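Local coordinates for CysQ, sulfite synthesis pathway protein (PDB 3B8B), which probably removes the 3'-phosphate of adenosine 3',5'-bisphosphate to give AMP, as a magnesium-dependent member of the inositol monophosphatase superfamily, at residues M180-S194 and K226-R240. Sequence-based numbering, arbitrary orientation.
With SO4 (sulfate ion), chain B.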
HETATM    1  N   MSE A 180       4.452  -3.079 -14.400  1.00 23.05           N
HETATM    2  CA  MSE A 180       4.480  -1.635 -14.213  1.00 24.95           C
HETATM    3  C   MSE A 180       5.897  -1.092 -14.370  1.00 23.01           C
HETATM    4  O   MSE A 180       6.856  -1.781 -14.083  1.00 22.98           O
HETATM    5  CB  MSE A 180       3.883  -1.279 -12.851  1.00 25.32           C
HETATM    6  CG  MSE A 180       2.364  -1.478 -12.887  1.00 27.33           C
HETATM    7 SE   MSE A 180       1.503  -0.658 -11.339  1.00 41.98          SE
HETATM    8  CE  MSE A 180       2.246  -2.002 -10.367  1.00 13.21           C
ATOM      9  N   PRO A 181       6.024   0.150 -14.827  1.00 21.81           N
ATOM     10  CA  PRO A 181       4.956   1.078 -15.165  1.00 22.07           C
ATOM     11  C   PRO A 181       4.262   0.742 -16.479  1.00 23.96           C
ATOM     12  O   PRO A 181       4.853   0.104 -17.364  1.00 22.91           O
ATOM     13  CB  PRO A 181       5.682   2.432 -15.281  1.00 22.08           C
ATOM     14  CG  PRO A 181       7.067   2.085 -15.635  1.00 23.15           C
ATOM     15  CD  PRO A 181       7.359   0.761 -14.982  1.00 22.03           C
ATOM     16  N   LEU A 182       3.027   1.197 -16.601  1.00 26.81           N
ATOM     17  CA  LEU A 182       2.235   0.929 -17.781  1.00 31.36           C
ATOM     18  C   LEU A 182       2.544   2.018 -18.762  1.00 35.00           C
ATOM     19  O   LEU A 182       2.604   3.193 -18.398  1.00 35.73           O
ATOM     20  CB  LEU A 182       0.759   0.894 -17.436  1.00 32.02           C
ATOM     21  CG  LEU A 182       0.371  -0.059 -16.314  1.00 34.99           C
ATOM     22  CD1 LEU A 182      -1.110   0.112 -16.001  1.00 40.73           C
ATOM     23  CD2 LEU A 182       0.660  -1.467 -16.705  1.00 38.04           C
ATOM     24  N   ALA A 183       2.795   1.626 -20.008  1.00 39.18           N
ATOM     25  CA  ALA A 183       3.271   2.578 -21.009  1.00 42.22           C
ATOM     26  C   ALA A 183       2.152   3.536 -21.400  1.00 44.38           C
ATOM     27  O   ALA A 183       1.173   3.113 -22.047  1.00 46.02           O
ATOM     28  CB  ALA A 183       3.815   1.855 -22.262  1.00 42.38           C
ATOM     29  N   ASP A 184       2.274   4.805 -20.984  1.00 45.75           N
ATOM     30  CA  ASP A 184       1.636   5.890 -21.748  1.00 46.33           C
ATOM     31  C   ASP A 184       2.319   7.244 -21.599  1.00 45.63           C
ATOM     32  O   ASP A 184       2.084   7.982 -20.622  1.00 45.81           O
ATOM     33  CB  ASP A 184       0.143   6.007 -21.452  1.00 47.36           C
ATOM     34  CG  ASP A 184      -0.639   6.419 -22.692  1.00 50.00           C
ATOM     35  OD1 ASP A 184      -0.303   7.481 -23.262  1.00 55.39           O
ATOM     36  OD2 ASP A 184      -1.550   5.668 -23.124  1.00 54.30           O
ATOM     37  N   ALA A 185       3.155   7.555 -22.585  1.00 44.44           N
ATOM     38  CA  ALA A 185       3.907   8.807 -22.617  1.00 43.42           C
ATOM     39  C   ALA A 185       2.971  10.029 -22.607  1.00 42.71           C
ATOM     40  O   ALA A 185       1.889  10.029 -23.202  1.00 43.36           O
ATOM     41  CB  ALA A 185       4.842   8.851 -23.840  1.00 43.81           C
ATOM     42  N   ARG A 186       3.408  11.055 -21.890  1.00 41.45           N
ATOM     43  CA  ARG A 186       2.667  12.296 -21.781  0.50 39.86           C
ATOM     44  C   ARG A 186       3.725  13.360 -21.674  1.00 40.01           C
ATOM     45  O   ARG A 186       4.878  13.076 -21.301  1.00 41.15           O
ATOM     46  CB  ARG A 186       1.712  12.278 -20.574  0.50 39.92           C
ATOM     47  CG  ARG A 186       2.300  11.640 -19.325  0.50 38.61           C
ATOM     48  CD  ARG A 186       1.292  11.419 -18.189  0.50 37.29           C
ATOM     49  NE  ARG A 186       1.977  10.728 -17.092  0.50 34.12           N
ATOM     50  CZ  ARG A 186       2.814  11.312 -16.237  0.50 31.20           C
ATOM     51  NH1 ARG A 186       3.054  12.609 -16.315  0.50 28.98           N
ATOM     52  NH2 ARG A 186       3.425  10.603 -15.301  0.50 31.42           N
ATOM     53  N   ASP A 187       3.380  14.569 -22.025  1.00 37.77           N
ATOM     54  CA  ASP A 187       4.395  15.576 -22.019  1.00 36.97           C
ATOM     55  C   ASP A 187       4.143  16.475 -20.862  1.00 34.15           C
ATOM     56  O   ASP A 187       4.769  17.529 -20.777  1.00 36.52           O
ATOM     57  CB  ASP A 187       4.419  16.357 -23.342  1.00 37.54           C
ATOM     58  CG  ASP A 187       3.154  17.163 -23.567  1.00 39.46           C
ATOM     59  OD1 ASP A 187       2.203  17.017 -22.750  1.00 41.53           O
ATOM     60  OD2 ASP A 187       3.123  17.922 -24.564  1.00 41.51           O
ATOM     61  N   HIS A 188       3.230  16.089 -19.952  1.00 29.88           N
ATOM     62  CA  HIS A 188       2.946  16.996 -18.880  1.00 26.37           C
ATOM     63  C   HIS A 188       3.238  16.364 -17.535  1.00 24.18           C
ATOM     64  O   HIS A 188       3.299  15.153 -17.411  1.00 23.17           O
ATOM     65  CB  HIS A 188       1.540  17.577 -19.004  1.00 25.63           C
ATOM     66  CG  HIS A 188       0.448  16.700 -18.506  1.00 23.57           C
ATOM     67  ND1 HIS A 188      -0.115  15.696 -19.265  1.00 20.21           N
ATOM     68  CD2 HIS A 188      -0.255  16.743 -17.352  1.00 24.34           C
ATOM     69  CE1 HIS A 188      -1.081  15.120 -18.573  1.00 23.47           C
ATOM     70  NE2 HIS A 188      -1.194  15.747 -17.413  1.00 22.87           N
ATOM     71  N   PHE A 189       3.458  17.236 -16.565  1.00 23.13           N
ATOM     72  CA  PHE A 189       3.862  16.863 -15.221  1.00 21.92           C
ATOM     73  C   PHE A 189       2.625  16.654 -14.369  1.00 21.65           C
ATOM     74  O   PHE A 189       1.743  17.510 -14.331  1.00 20.79           O
ATOM     75  CB  PHE A 189       4.696  17.971 -14.614  1.00 22.89           C
ATOM     76  CG  PHE A 189       5.267  17.635 -13.290  1.00 23.60           C
ATOM     77  CD1 PHE A 189       6.459  16.920 -13.204  1.00 25.65           C
ATOM     78  CD2 PHE A 189       4.625  18.012 -12.113  1.00 25.03           C
ATOM     79  CE1 PHE A 189       7.007  16.596 -11.972  1.00 26.47           C
ATOM     80  CE2 PHE A 189       5.175  17.669 -10.873  1.00 25.66           C
ATOM     81  CZ  PHE A 189       6.358  16.955 -10.815  1.00 24.71           C
ATOM     82  N   ILE A 190       2.584  15.548 -13.646  1.00 19.87           N
ATOM     83  CA  ILE A 190       1.435  15.257 -12.783  1.00 20.27           C
ATOM     84  C   ILE A 190       1.871  15.007 -11.344  1.00 19.46           C
ATOM     85  O   ILE A 190       2.745  14.179 -11.093  1.00 19.52           O
ATOM     86  CB  ILE A 190       0.643  14.025 -13.272  1.00 19.44           C
ATOM     87  CG1 ILE A 190       0.103  14.264 -14.686  1.00 21.48           C
ATOM     88  CG2 ILE A 190      -0.508  13.626 -12.283  1.00 20.10           C
ATOM     89  CD1 ILE A 190      -0.561  13.043 -15.287  1.00 22.00           C
ATOM     90  N   ALA A 191       1.221  15.699 -10.407  1.00 18.83           N
ATOM     91  CA  ALA A 191       1.391  15.444  -8.994  1.00 18.94           C
ATOM     92  C   ALA A 191       0.102  14.876  -8.432  1.00 19.56           C
ATOM     93  O   ALA A 191      -0.987  15.185  -8.911  1.00 19.06           O
ATOM     94  CB  ALA A 191       1.783  16.743  -8.236  1.00 18.81           C
ATOM     95  N   VAL A 192       0.191  14.009  -7.426  0.50 19.60           N
ATOM     96  CA  VAL A 192      -1.023  13.447  -6.819  0.50 19.73           C
ATOM     97  C   VAL A 192      -1.094  13.814  -5.337  0.50 20.31           C
ATOM     98  O   VAL A 192      -0.092  13.825  -4.628  0.50 19.95           O
ATOM     99  CB  VAL A 192      -1.144  11.904  -7.051  0.50 19.72           C
ATOM    100  CG1 VAL A 192       0.048  11.164  -6.422  0.50 18.95           C
ATOM    101  CG2 VAL A 192      -2.505  11.356  -6.544  0.50 18.57           C
ATOM    102  N   ALA A 193      -2.305  14.137  -4.904  1.00 21.24           N
ATOM    103  CA  ALA A 193      -2.635  14.523  -3.538  1.00 21.85           C
ATOM    104  C   ALA A 193      -3.773  13.715  -2.981  1.00 22.94           C
ATOM    105  O   ALA A 193      -4.542  13.090  -3.694  1.00 21.63           O
ATOM    106  CB  ALA A 193      -3.009  15.955  -3.483  1.00 23.04           C
ATOM    107  N   SER A 194      -3.867  13.732  -1.655  1.00 24.26           N
ATOM    108  CA  SER A 194      -4.989  13.120  -0.965  1.00 25.55           C
ATOM    109  C   SER A 194      -6.322  13.796  -1.354  1.00 24.88           C
ATOM    110  O   SER A 194      -6.349  14.927  -1.838  1.00 23.95           O
ATOM    111  CB  SER A 194      -4.781  13.247   0.557  1.00 26.69           C
ATOM    112  OG  SER A 194      -5.896  12.683   1.273  1.00 28.88           O
ATOM    113  N   LYS A 226      -2.132   6.316  -4.105  1.00 18.85           N
ATOM    114  CA  LYS A 226      -1.277   7.453  -4.516  1.00 19.30           C
ATOM    115  C   LYS A 226       0.153   7.015  -4.815  1.00 19.98           C
ATOM    116  O   LYS A 226       0.789   7.535  -5.730  1.00 21.12           O
ATOM    117  CB  LYS A 226      -1.308   8.554  -3.468  1.00 18.80           C
ATOM    118  CG  LYS A 226      -2.698   9.217  -3.380  1.00 18.92           C
ATOM    119  CD  LYS A 226      -2.781  10.422  -2.468  1.00 20.29           C
ATOM    120  CE  LYS A 226      -2.759  10.036  -1.023  1.00 20.42           C
ATOM    121  NZ  LYS A 226      -3.943   9.212  -0.606  1.00 20.84           N
ATOM    122  N   ILE A 227       0.646   6.033  -4.065  1.00 18.91           N
ATOM    123  CA  ILE A 227       1.985   5.497  -4.306  1.00 18.90           C
ATOM    124  C   ILE A 227       1.947   4.675  -5.595  1.00 20.27           C
ATOM    125  O   ILE A 227       2.841   4.759  -6.455  1.00 21.04           O
ATOM    126  CB  ILE A 227       2.477   4.632  -3.118  1.00 18.59           C
ATOM    127  CG1 ILE A 227       2.522   5.434  -1.787  1.00 19.16           C
ATOM    128  CG2 ILE A 227       3.876   4.031  -3.485  1.00 18.92           C
ATOM    129  CD1 ILE A 227       2.773   4.559  -0.561  1.00 20.23           C
ATOM    130  N   CYS A 228       0.874   3.889  -5.747  1.00 20.48           N
ATOM    131  CA  CYS A 228       0.664   3.074  -6.935  1.00 20.24           C
ATOM    132  C   CYS A 228       0.598   3.874  -8.230  1.00 20.59           C
ATOM    133  O   CYS A 228       1.065   3.418  -9.255  1.00 20.66           O
ATOM    134  CB  CYS A 228      -0.583   2.207  -6.801  1.00 20.20           C
ATOM    135  SG  CYS A 228      -0.453   0.993  -5.441  1.00 22.83           S
ATOM    136  N   LEU A 229       0.041   5.075  -8.161  1.00 20.04           N
ATOM    137  CA  LEU A 229      -0.110   5.910  -9.349  1.00 19.91           C
ATOM    138  C   LEU A 229       1.277   6.287  -9.872  1.00 19.81           C
ATOM    139  O   LEU A 229       1.477   6.363 -11.080  1.00 19.80           O
ATOM    140  CB  LEU A 229      -0.931   7.147  -9.052  1.00 20.22           C
ATOM    141  CG  LEU A 229      -2.445   6.912  -8.944  1.00 21.97           C
ATOM    142  CD1 LEU A 229      -3.090   8.126  -8.288  1.00 24.73           C
ATOM    143  CD2 LEU A 229      -2.983   6.695 -10.374  1.00 25.55           C
ATOM    144  N   VAL A 230       2.215   6.539  -8.960  1.00 19.43           N
ATOM    145  CA  VAL A 230       3.597   6.808  -9.401  1.00 19.44           C
ATOM    146  C   VAL A 230       4.249   5.547  -9.986  1.00 18.63           C
ATOM    147  O   VAL A 230       4.881   5.602 -11.031  1.00 18.72           O
ATOM    148  CB  VAL A 230       4.443   7.453  -8.304  1.00 20.29           C
ATOM    149  CG1 VAL A 230       5.843   7.791  -8.834  1.00 19.24           C
ATOM    150  CG2 VAL A 230       3.746   8.726  -7.769  1.00 20.63           C
ATOM    151  N   ALA A 231       4.058   4.406  -9.323  1.00 18.92           N
ATOM    152  CA  ALA A 231       4.586   3.147  -9.818  1.00 19.27           C
ATOM    153  C   ALA A 231       4.009   2.807 -11.207  1.00 19.96           C
ATOM    154  O   ALA A 231       4.688   2.206 -12.037  1.00 20.27           O
ATOM    155  CB  ALA A 231       4.280   2.025  -8.797  1.00 19.94           C
ATOM    156  N   GLU A 232       2.751   3.188 -11.449  1.00 20.10           N
ATOM    157  CA  GLU A 232       2.069   2.902 -12.705  1.00 21.17           C
ATOM    158  C   GLU A 232       2.527   3.802 -13.845  1.00 20.69           C
ATOM    159  O   GLU A 232       2.350   3.461 -15.001  1.00 20.58           O
ATOM    160  CB  GLU A 232       0.546   3.056 -12.515  1.00 21.20           C
ATOM    161  CG  GLU A 232      -0.246   2.430 -13.615  1.00 25.62           C
ATOM    162  CD  GLU A 232      -1.744   2.307 -13.298  1.00 26.67           C
ATOM    163  OE1 GLU A 232      -2.115   2.171 -12.114  1.00 29.19           O
ATOM    164  OE2 GLU A 232      -2.508   2.429 -14.296  1.00 35.44           O
ATOM    165  N   GLY A 233       3.157   4.916 -13.505  1.00 20.79           N
ATOM    166  CA  GLY A 233       3.527   5.945 -14.468  1.00 21.78           C
ATOM    167  C   GLY A 233       2.420   6.957 -14.704  1.00 22.32           C
ATOM    168  O   GLY A 233       2.536   7.767 -15.632  1.00 24.14           O
ATOM    169  N   LYS A 234       1.371   6.939 -13.898  1.00 22.39           N
ATOM    170  CA  LYS A 234       0.234   7.860 -14.052  0.50 22.50           C
ATOM    171  C   LYS A 234       0.465   9.207 -13.373  1.00 23.34           C
ATOM    172  O   LYS A 234      -0.258  10.188 -13.645  1.00 24.21           O
ATOM    173  CB  LYS A 234      -1.049   7.235 -13.505  0.50 23.41           C
ATOM    174  CG  LYS A 234      -1.528   5.986 -14.246  0.50 23.83           C
ATOM    175  CD  LYS A 234      -1.953   6.278 -15.683  0.50 25.94           C
ATOM    176  CE  LYS A 234      -2.760   5.123 -16.303  0.50 27.00           C
ATOM    177  NZ  LYS A 234      -1.947   3.909 -16.643  0.50 25.99           N
ATOM    178  N   ALA A 235       1.462   9.277 -12.512  1.00 22.54           N
ATOM    179  CA  ALA A 235       1.824  10.527 -11.837  1.00 22.10           C
ATOM    180  C   ALA A 235       3.337  10.578 -11.722  1.00 22.05           C
ATOM    181  O   ALA A 235       3.982   9.530 -11.592  1.00 22.79           O
ATOM    182  CB  ALA A 235       1.170  10.595 -10.460  1.00 22.08           C
ATOM    183  N   ASP A 236       3.900  11.768 -11.759  1.00 20.97           N
ATOM    184  CA  ASP A 236       5.330  11.961 -11.610  1.00 20.98           C
ATOM    185  C   ASP A 236       5.773  11.983 -10.149  1.00 21.79           C
ATOM    186  O   ASP A 236       6.879  11.550  -9.822  1.00 22.59           O
ATOM    187  CB  ASP A 236       5.752  13.245 -12.277  1.00 21.56           C
ATOM    188  CG  ASP A 236       5.547  13.191 -13.775  1.00 26.36           C
ATOM    189  OD1 ASP A 236       6.369  12.551 -14.447  1.00 34.61           O
ATOM    190  OD2 ASP A 236       4.563  13.717 -14.269  1.00 23.25           O
ATOM    191  N   VAL A 237       4.950  12.562  -9.286  1.00 21.17           N
ATOM    192  CA  VAL A 237       5.361  12.769  -7.895  1.00 21.14           C
ATOM    193  C   VAL A 237       4.171  12.662  -6.966  1.00 21.24           C
ATOM    194  O   VAL A 237       3.084  13.146  -7.286  1.00 21.30           O
ATOM    195  CB  VAL A 237       6.097  14.122  -7.694  1.00 22.23           C
ATOM    196  CG1 VAL A 237       5.182  15.307  -7.973  1.00 24.27           C
ATOM    197  CG2 VAL A 237       6.696  14.205  -6.288  1.00 22.39           C
ATOM    198  N   TYR A 238       4.401  12.028  -5.819  1.00 20.46           N
ATOM    199  CA  TYR A 238       3.463  11.996  -4.707  1.00 20.24           C
ATOM    200  C   TYR A 238       4.212  12.469  -3.457  1.00 19.73           C
ATOM    201  O   TYR A 238       4.935  11.667  -2.849  1.00 20.15           O
ATOM    202  CB  TYR A 238       2.865  10.611  -4.520  1.00 20.70           C
ATOM    203  CG  TYR A 238       2.130  10.411  -3.216  1.00 19.68           C
ATOM    204  CD1 TYR A 238       1.390  11.453  -2.642  1.00 19.82           C
ATOM    205  CD2 TYR A 238       2.179   9.198  -2.538  1.00 19.25           C
ATOM    206  CE1 TYR A 238       0.736  11.277  -1.426  1.00 20.08           C
ATOM    207  CE2 TYR A 238       1.540   9.014  -1.321  1.00 20.66           C
ATOM    208  CZ  TYR A 238       0.822  10.063  -0.755  1.00 20.45           C
ATOM    209  OH  TYR A 238       0.179   9.877   0.460  1.00 21.63           O
ATOM    210  N   PRO A 239       4.074  13.754  -3.122  1.00 19.80           N
ATOM    211  CA  PRO A 239       4.720  14.275  -1.911  1.00 19.77           C
ATOM    212  C   PRO A 239       3.746  14.188  -0.763  1.00 21.04           C
ATOM    213  O   PRO A 239       2.560  14.534  -0.922  1.00 22.68           O
ATOM    214  CB  PRO A 239       5.030  15.717  -2.297  1.00 21.29           C
ATOM    215  CG  PRO A 239       3.854  16.103  -3.207  1.00 21.01           C
ATOM    216  CD  PRO A 239       3.400  14.837  -3.884  1.00 19.76           C
ATOM    217  N   ARG A 240       4.190  13.729   0.390  1.00 20.31           N
ATOM    218  CA  ARG A 240       3.306  13.664   1.553  1.00 19.67           C
ATOM    219  C   ARG A 240       4.064  14.229   2.751  1.00 19.31           C
ATOM    220  O   ARG A 240       4.862  13.538   3.391  1.00 19.71           O
ATOM    221  CB  ARG A 240       2.790  12.251   1.812  1.00 20.16           C
ATOM    222  CG  ARG A 240       1.641  12.214   2.803  1.00 21.70           C
ATOM    223  CD  ARG A 240       0.481  12.896   2.175  1.00 24.09           C
ATOM    224  NE  ARG A 240      -0.693  13.013   3.016  1.00 27.97           N
ATOM    225  CZ  ARG A 240      -1.605  12.052   3.152  1.00 30.14           C
ATOM    226  NH1 ARG A 240      -1.441  10.876   2.557  1.00 26.89           N
ATOM    227  NH2 ARG A 240      -2.690  12.267   3.894  1.00 31.08           N
TER
HETATM  228  S   SO4 B 269      -4.738   9.127   2.869  1.00 35.14           S
HETATM  229  O1  SO4 B 269      -3.423   8.703   2.377  1.00 26.87           O
HETATM  230  O2  SO4 B 269      -5.406   7.944   3.427  1.00 33.03           O
HETATM  231  O3  SO4 B 269      -4.535  10.082   3.982  1.00 36.43           O
HETATM  232  O4  SO4 B 269      -5.543   9.789   1.900  1.00 31.63           O
HETATM  233  O   HOH W   1       0.854   5.061 -17.165  1.00 45.52           O
HETATM  234  O   HOH W   2       0.361   7.809 -18.171  1.00 54.92           O
HETATM  235  O   HOH W   3       6.159  14.232 -16.945  1.00 38.94           O
HETATM  236  O   HOH W   4       0.249  15.063  -1.987  1.00 18.91           O
HETATM  237  O   HOH W   5      -6.543  10.683   0.082  1.00 42.45           O
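Arg-186, in the conformer described, and Asp-236 form a salt bridge, NH1 to OD2 at 2.8 Å, with guanidinium and carboxylate planes 71° apart. The same OD2 takes the backbone N-H of Ile-190 on its anti lone pair, so it accepts from two donors. On the guanidinium's other branch, NH2 reaches Gly-233 O at 3.0 Å, within the guanidinium plane but above the carbonyl plane. Gly-233 closes helix 225-232 in a Schellman motif, and Leu-182 N bonds to Glu-232 O at 2.9 Å beside it. Val-237 pairs with Ala-191 in a single bridge: Val-192 N donates to Val-237 O, while Ile-190 O accepts from both Asp-236 N and Val-237 N.

Val-192, in the conformer described, packs CG1 on Tyr-238 CB and CG2 on Leu-229 CD1 (3.7 Å). Lys-226 CB lies over the Tyr-238 ring centre, 3.5 Å above the plane; CG meets Val-192 CG2 at 3.8 Å; CD passes Ala-193 O at 3.4 Å. Bends at chi3 (-74°) and chi4 place NZ, whose three protons are shared among Ser-223 O, Ser-221 O and oxygens of a sulfate, probably from the crystallisation liquor. Arg-240 NH1 and NH2 also bind it. Predicted magnesium ligands lie nearby: Asp-108 near Lys-226, Asp-248 near Arg-240.

Strand 189-193 runs nearly antiparallel to helix segment 226-232 (161°, axes 9.0 Å apart). It pairs in parallel with strand 216-220, while strand 238-240 joins strand 280-288, so the contact links two sheets.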